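Local coordinates for protein TAF6 (Antonospora locustae, PDB 4ATG) that probably serves as a subunit of the general transcription factor TFIID, its C-terminal HEAT-repeat domain contributing to Taf6-Taf9 complex formation, at residues M19-M24 with A60-T65; E51-S56 with K64-L69. All coordinates share one frame; numbering follows the deposited sequence.

Contact 1 of 2, residues M19-M24 with A60-T65; sequences MIKSDM and AEVLKT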
loop_
_atom_site.group_PDB
_atom_site.type_symbol
_atom_site.label_atom_id
_atom_site.label_comp_id
_atom_site.label_asym_id
_atom_site.label_seq_id
_atom_site.Cartn_x
_atom_site.Cartn_y
_atom_site.Cartn_z
ATOM N N MET A 19 -14.931 -5.018 -13.601
ATOM C CA MET A 19 -15.417 -3.674 -13.234
ATOM C C MET A 19 -14.283 -2.703 -12.849
ATOM O O MET A 19 -14.499 -1.513 -12.853
ATOM C CB MET A 19 -16.457 -3.773 -12.093
ATOM C CG MET A 19 -17.781 -4.475 -12.542
ATOM S SD MET A 19 -18.730 -5.165 -11.157
ATOM C CE MET A 19 -19.517 -3.695 -10.560
ATOM N N ILE A 20 -13.074 -3.209 -12.528
ATOM C CA ILE A 20 -11.950 -2.341 -12.124
ATOM C C ILE A 20 -11.658 -1.277 -13.174
ATOM O O ILE A 20 -11.583 -0.089 -12.841
ATOM C CB ILE A 20 -10.687 -3.182 -11.752
ATOM C CG1 ILE A 20 -10.962 -4.091 -10.546
ATOM C CG2 ILE A 20 -9.420 -2.270 -11.538
ATOM C CD1 ILE A 20 -9.822 -5.127 -10.223
ATOM N N LYS A 21 -11.552 -1.692 -14.451
ATOM C CA LYS A 21 -11.275 -0.771 -15.555
ATOM C C LYS A 21 -12.577 -0.450 -16.271
ATOM O O LYS A 21 -12.769 -0.841 -17.419
ATOM C CB LYS A 21 -10.243 -1.371 -16.532
ATOM C CG LYS A 21 -8.855 -1.562 -15.944
ATOM C CD LYS A 21 -7.870 -1.937 -17.036
ATOM C CE LYS A 21 -6.636 -2.598 -16.483
ATOM N NZ LYS A 21 -5.623 -2.844 -17.553
ATOM N N SER A 22 -13.493 0.242 -15.588
ATOM C CA SER A 22 -14.797 0.577 -16.171
ATOM C C SER A 22 -15.406 1.705 -15.356
ATOM O O SER A 22 -14.909 2.020 -14.279
ATOM C CB SER A 22 -15.729 -0.639 -16.111
ATOM O OG SER A 22 -16.187 -0.845 -14.780
ATOM N N ASP A 23 -16.550 2.221 -15.810
ATOM C CA ASP A 23 -17.323 3.254 -15.103
ATOM C C ASP A 23 -17.973 2.689 -13.827
ATOM O O ASP A 23 -18.575 3.446 -13.075
ATOM C CB ASP A 23 -18.419 3.782 -16.046
ATOM C CG ASP A 23 -19.293 2.641 -16.542
ATOM O OD1 ASP A 23 -18.793 1.818 -17.345
ATOM O OD2 ASP A 23 -20.407 2.472 -16.003
ATOM N N MET A 24 -17.880 1.363 -13.598
ATOM C CA MET A 24 -18.460 0.688 -12.427
ATOM C C MET A 24 -17.434 0.400 -11.311
ATOM O O MET A 24 -17.757 -0.318 -10.362
ATOM C CB MET A 24 -19.131 -0.633 -12.863
ATOM C CG MET A 24 -20.222 -0.431 -13.905
ATOM S SD MET A 24 -21.029 -1.985 -14.359
ATOM C CE MET A 24 -19.759 -2.759 -15.333
ATOM N N ALA A 60 -2.417 5.537 -13.202
ATOM C CA ALA A 60 -2.664 6.093 -11.861
ATOM C C ALA A 60 -4.058 5.777 -11.349
ATOM O O ALA A 60 -4.197 5.372 -10.197
ATOM C CB ALA A 60 -2.428 7.603 -11.856
ATOM N N GLU A 61 -5.087 5.914 -12.213
ATOM C CA GLU A 61 -6.463 5.632 -11.806
ATOM C C GLU A 61 -6.683 4.150 -11.485
ATOM O O GLU A 61 -7.369 3.843 -10.513
ATOM C CB GLU A 61 -7.485 6.217 -12.801
ATOM C CG GLU A 61 -7.429 7.748 -12.858
ATOM C CD GLU A 61 -7.533 8.456 -11.509
ATOM O OE1 GLU A 61 -8.527 8.213 -10.787
ATOM O OE2 GLU A 61 -6.599 9.219 -11.156
ATOM N N VAL A 62 -6.035 3.244 -12.233
ATOM C CA VAL A 62 -6.131 1.788 -11.931
ATOM C C VAL A 62 -5.449 1.505 -10.607
ATOM O O VAL A 62 -6.028 0.820 -9.767
ATOM C CB VAL A 62 -5.602 0.890 -13.087
ATOM C CG1 VAL A 62 -5.615 -0.597 -12.709
ATOM C CG2 VAL A 62 -6.412 1.116 -14.365
ATOM N N LEU A 63 -4.274 2.116 -10.366
ATOM C CA LEU A 63 -3.552 1.903 -9.096
ATOM C C LEU A 63 -4.384 2.374 -7.917
ATOM O O LEU A 63 -4.457 1.683 -6.897
ATOM C CB LEU A 63 -2.193 2.627 -9.100
ATOM C CG LEU A 63 -1.123 2.098 -10.079
ATOM C CD1 LEU A 63 0.101 2.943 -10.023
ATOM C CD2 LEU A 63 -0.735 0.677 -9.781
ATOM N N LYS A 64 -5.054 3.533 -8.064
ATOM C CA LYS A 64 -5.923 4.051 -6.998
ATOM C C LYS A 64 -7.086 3.116 -6.701
ATOM O O LYS A 64 -7.417 2.917 -5.529
ATOM C CB LYS A 64 -6.446 5.445 -7.333
ATOM C CG LYS A 64 -5.361 6.504 -7.279
ATOM C CD LYS A 64 -5.960 7.860 -7.629
ATOM C CE LYS A 64 -4.885 8.875 -7.940
ATOM N NZ LYS A 64 -5.477 10.119 -8.484
ATOM N N THR A 65 -7.692 2.522 -7.745
ATOM C CA THR A 65 -8.774 1.527 -7.582
ATOM C C THR A 65 -8.257 0.298 -6.846
ATOM O O THR A 65 -8.944 -0.183 -5.959
ATOM C CB THR A 65 -9.381 1.155 -8.955
ATOM O OG1 THR A 65 -9.907 2.351 -9.523
ATOM C CG2 THR A 65 -10.531 0.151 -8.849
HETATM O O HOH W 1 -9.740 1.798 -12.274
#

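Contact 2 of 2, residues E51-S56 with K64-L69; sequences ELILKS and KTCIAL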
loop_
_atom_site.group_PDB
_atom_site.type_symbol
_atom_site.label_atom_id
_atom_site.label_comp_id
_atom_site.label_asym_id
_atom_site.label_seq_id
_atom_site.Cartn_x
_atom_site.Cartn_y
_atom_site.Cartn_z
ATOM N N GLU A 51 -1.074 -8.625 -8.962
ATOM C CA GLU A 51 -0.569 -8.799 -10.334
ATOM C C GLU A 51 -0.956 -7.621 -11.220
ATOM O O GLU A 51 -0.156 -7.160 -12.029
ATOM C CB GLU A 51 -1.082 -10.120 -10.949
ATOM C CG GLU A 51 -0.350 -11.353 -10.441
ATOM C CD GLU A 51 -0.947 -12.702 -10.803
ATOM O OE1 GLU A 51 -2.086 -12.750 -11.326
ATOM O OE2 GLU A 51 -0.277 -13.724 -10.527
ATOM N N LEU A 52 -2.169 -7.106 -11.043
ATOM C CA LEU A 52 -2.643 -5.968 -11.832
ATOM C C LEU A 52 -1.825 -4.717 -11.503
ATOM O O LEU A 52 -1.450 -3.997 -12.427
ATOM C CB LEU A 52 -4.159 -5.756 -11.585
ATOM C CG LEU A 52 -4.852 -4.640 -12.387
ATOM C CD1 LEU A 52 -4.715 -4.849 -13.914
ATOM C CD2 LEU A 52 -6.324 -4.533 -11.981
ATOM N N ILE A 53 -1.484 -4.480 -10.208
ATOM C CA ILE A 53 -0.657 -3.322 -9.829
ATOM C C ILE A 53 0.689 -3.375 -10.567
ATOM O O ILE A 53 1.131 -2.360 -11.096
ATOM C CB ILE A 53 -0.481 -3.264 -8.290
ATOM C CG1 ILE A 53 -1.737 -2.619 -7.625
ATOM C CG2 ILE A 53 0.817 -2.539 -7.863
ATOM C CD1 ILE A 53 -1.912 -3.043 -6.146
ATOM N N LEU A 54 1.330 -4.569 -10.628
ATOM C CA LEU A 54 2.631 -4.721 -11.317
ATOM C C LEU A 54 2.555 -4.392 -12.798
ATOM O O LEU A 54 3.546 -3.972 -13.391
ATOM C CB LEU A 54 3.214 -6.137 -11.104
ATOM C CG LEU A 54 3.485 -6.569 -9.637
ATOM C CD1 LEU A 54 4.081 -7.972 -9.590
ATOM C CD2 LEU A 54 4.405 -5.571 -8.906
ATOM N N LYS A 55 1.370 -4.552 -13.383
ATOM C CA LYS A 55 1.124 -4.293 -14.811
ATOM C C LYS A 55 0.614 -2.877 -15.069
ATOM O O LYS A 55 0.537 -2.468 -16.230
ATOM C CB LYS A 55 0.067 -5.295 -15.323
ATOM C CG LYS A 55 0.621 -6.676 -15.614
ATOM C CD LYS A 55 -0.491 -7.689 -15.788
ATOM C CE LYS A 55 0.040 -9.077 -16.066
ATOM N NZ LYS A 55 -1.022 -10.107 -15.912
ATOM N N SER A 56 0.251 -2.133 -13.991
ATOM C CA SER A 56 -0.405 -0.822 -14.096
ATOM C C SER A 56 0.343 0.383 -13.537
ATOM O O SER A 56 -0.296 1.394 -13.206
ATOM C CB SER A 56 -1.791 -0.896 -13.454
ATOM O OG SER A 56 -2.492 -2.050 -13.886
ATOM N N LYS A 64 -5.054 3.533 -8.064
ATOM C CA LYS A 64 -5.923 4.051 -6.998
ATOM C C LYS A 64 -7.086 3.116 -6.701
ATOM O O LYS A 64 -7.417 2.917 -5.529
ATOM C CB LYS A 64 -6.446 5.445 -7.333
ATOM C CG LYS A 64 -5.361 6.504 -7.279
ATOM C CD LYS A 64 -5.960 7.860 -7.629
ATOM C CE LYS A 64 -4.885 8.875 -7.940
ATOM N NZ LYS A 64 -5.477 10.119 -8.484
ATOM N N THR A 65 -7.692 2.522 -7.745
ATOM C CA THR A 65 -8.774 1.527 -7.582
ATOM C C THR A 65 -8.257 0.298 -6.846
ATOM O O THR A 65 -8.944 -0.183 -5.959
ATOM C CB THR A 65 -9.381 1.155 -8.955
ATOM O OG1 THR A 65 -9.907 2.351 -9.523
ATOM C CG2 THR A 65 -10.531 0.151 -8.849
ATOM N N CYS A 66 -7.047 -0.189 -7.183
ATOM C CA CYS A 66 -6.442 -1.372 -6.528
ATOM C C CYS A 66 -6.235 -1.142 -5.050
ATOM O O CYS A 66 -6.587 -1.993 -4.239
ATOM C CB CYS A 66 -5.143 -1.752 -7.218
ATOM S SG CYS A 66 -5.383 -2.424 -8.881
ATOM N N ILE A 67 -5.711 0.036 -4.697
ATOM C CA ILE A 67 -5.475 0.414 -3.296
ATOM C C ILE A 67 -6.806 0.465 -2.553
ATOM O O ILE A 67 -6.902 -0.022 -1.427
ATOM C CB ILE A 67 -4.703 1.770 -3.269
ATOM C CG1 ILE A 67 -3.274 1.586 -3.846
ATOM C CG2 ILE A 67 -4.644 2.345 -1.827
ATOM C CD1 ILE A 67 -2.614 2.972 -4.371
ATOM N N ALA A 68 -7.840 1.055 -3.183
ATOM C CA ALA A 68 -9.186 1.175 -2.588
ATOM C C ALA A 68 -9.819 -0.188 -2.402
ATOM O O ALA A 68 -10.485 -0.383 -1.395
ATOM C CB ALA A 68 -10.074 2.067 -3.453
ATOM N N LEU A 69 -9.588 -1.149 -3.346
ATOM C CA LEU A 69 -10.124 -2.515 -3.201
ATOM C C LEU A 69 -9.464 -3.207 -2.013
ATOM O O LEU A 69 -10.132 -3.934 -1.264
ATOM C CB LEU A 69 -9.923 -3.323 -4.483
ATOM C CG LEU A 69 -10.799 -2.880 -5.691
ATOM C CD1 LEU A 69 -10.347 -3.622 -6.950
ATOM C CD2 LEU A 69 -12.250 -3.216 -5.444
#

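Contact 1 of 2, residues M19-M24 with A60-T65
Ile20 and Thr65 meet through their methyl branches, CG2 of Ile20 lying 3.8 Å from CG2 of Thr65. Both methyls stand anti to their own backbone N, which aims each across the gap while OG1 of Thr65 is turned beside its backbone N. A second apolar touch is looser: CG2 of Ile20 is 4.3 Å from CG1 of Val62. Further out, CG of Lys21 crosses CG2 of Val62 at a slant, 4.0 Å away, so the aliphatic part of the lysine packs against the valine while its extended chain carries NZ on to a long, weak ion pair with Glu59.

No direct hydrogen bond spans the segments; a water does it instead, donating to O of Ile20 at 2.7 Å and lying 2.8 Å from OG1 of Thr65. This water satisfies the carbonyl of Ile20 near the C-terminal part of helix 7-20; by Lys21 the backbone has left helical angles (psi 66°). These contacts place that part of the helix beside the first turns of helix 60-75, in the stacked-helix array of a HEAT-repeat domain. Leu52 of helix 42-55 touches Ile20, Lys21 and Val62 alike.

Behind this layer, Ser22 links the residues on its two sides. Its OG donates to O of Met19 at 2.6 Å, tilted 32° from the carbonyl plane, and accepts from N of Met24 at 3.0 Å with an N-H...O angle of 152°, forming an ST turn ahead of helix 25-34.

Contact 2 of 2, residues E51-S56 with K64-L69
The helical backbones of 51-56 and 64-69 come nearest at Ile53 and Cys66, whose CA atoms are 6.9 Å apart, and both residues direct CB toward the opposite segment. Cys66 is the single residue of its segment to reach across, and it is met by two neighbouring side chains. CG1 of Ile53 lies 3.5 Å from CB of Cys66, and CD1 of the same isoleucine is 3.6 Å from that CB, so the ethyl branch runs alongside the methylene. CG1 is beside the backbone N (chi1 -81°) and the chain is carried on nearly extended, which lays both carbons against the cysteine. The sulfur makes apolar contacts: SG of Cys66 is 3.9 Å from CG1 of Ile53 and also 3.9 Å from CD2 of Leu52. For Leu52, CG stands anti to the backbone N (chi1 -177°), with CD2 the branch that reaches the sulfur.

Helices 42-55 and 60-75 follow one another in the chain and pack through these apolar, mostly buried groups, as successive helices do in a HEAT-repeat array. Around them, Ile53 also touches Ser91 and Cys95 of helix 85-97, while Leu69 faces Ile29 and Leu32 of helix 25-34.

At the end of helix 42-55 the chain turns through Ser56, which is buried. Its OG donates to O of Leu52 at 2.6 Å, approaching from above the carbonyl plane, 43° out of it, rather than on a lone pair. Its N bonds to O of Ile53 at 3.0 Å, three residues back, so backbone and side chain of one serine engage two carbonyls of the last turn.

Overall arrangement
From the N terminus, helix 7-20 comes first, and its C-terminal part meets helix 60-75: contact 1 closes a loop of 35 intervening residues that holds helices 25-34 and 42-55. Contact 2 closes a much shorter one, with seven residues between its segments, joining helix 42-55 to helix 60-75. The two spans overlap without full enclosure, because 64-69 runs beyond 60-65, with Lys64 and Thr65 shared. Their centres lie about 8 Å apart, on one side of the chain's centre. They also touch directly: CD1 of Ile20 is 3.6 Å from CD1 of Leu69. Helix 60-75 thereby contacts the C-terminal parts of helices 7-20 and 42-55.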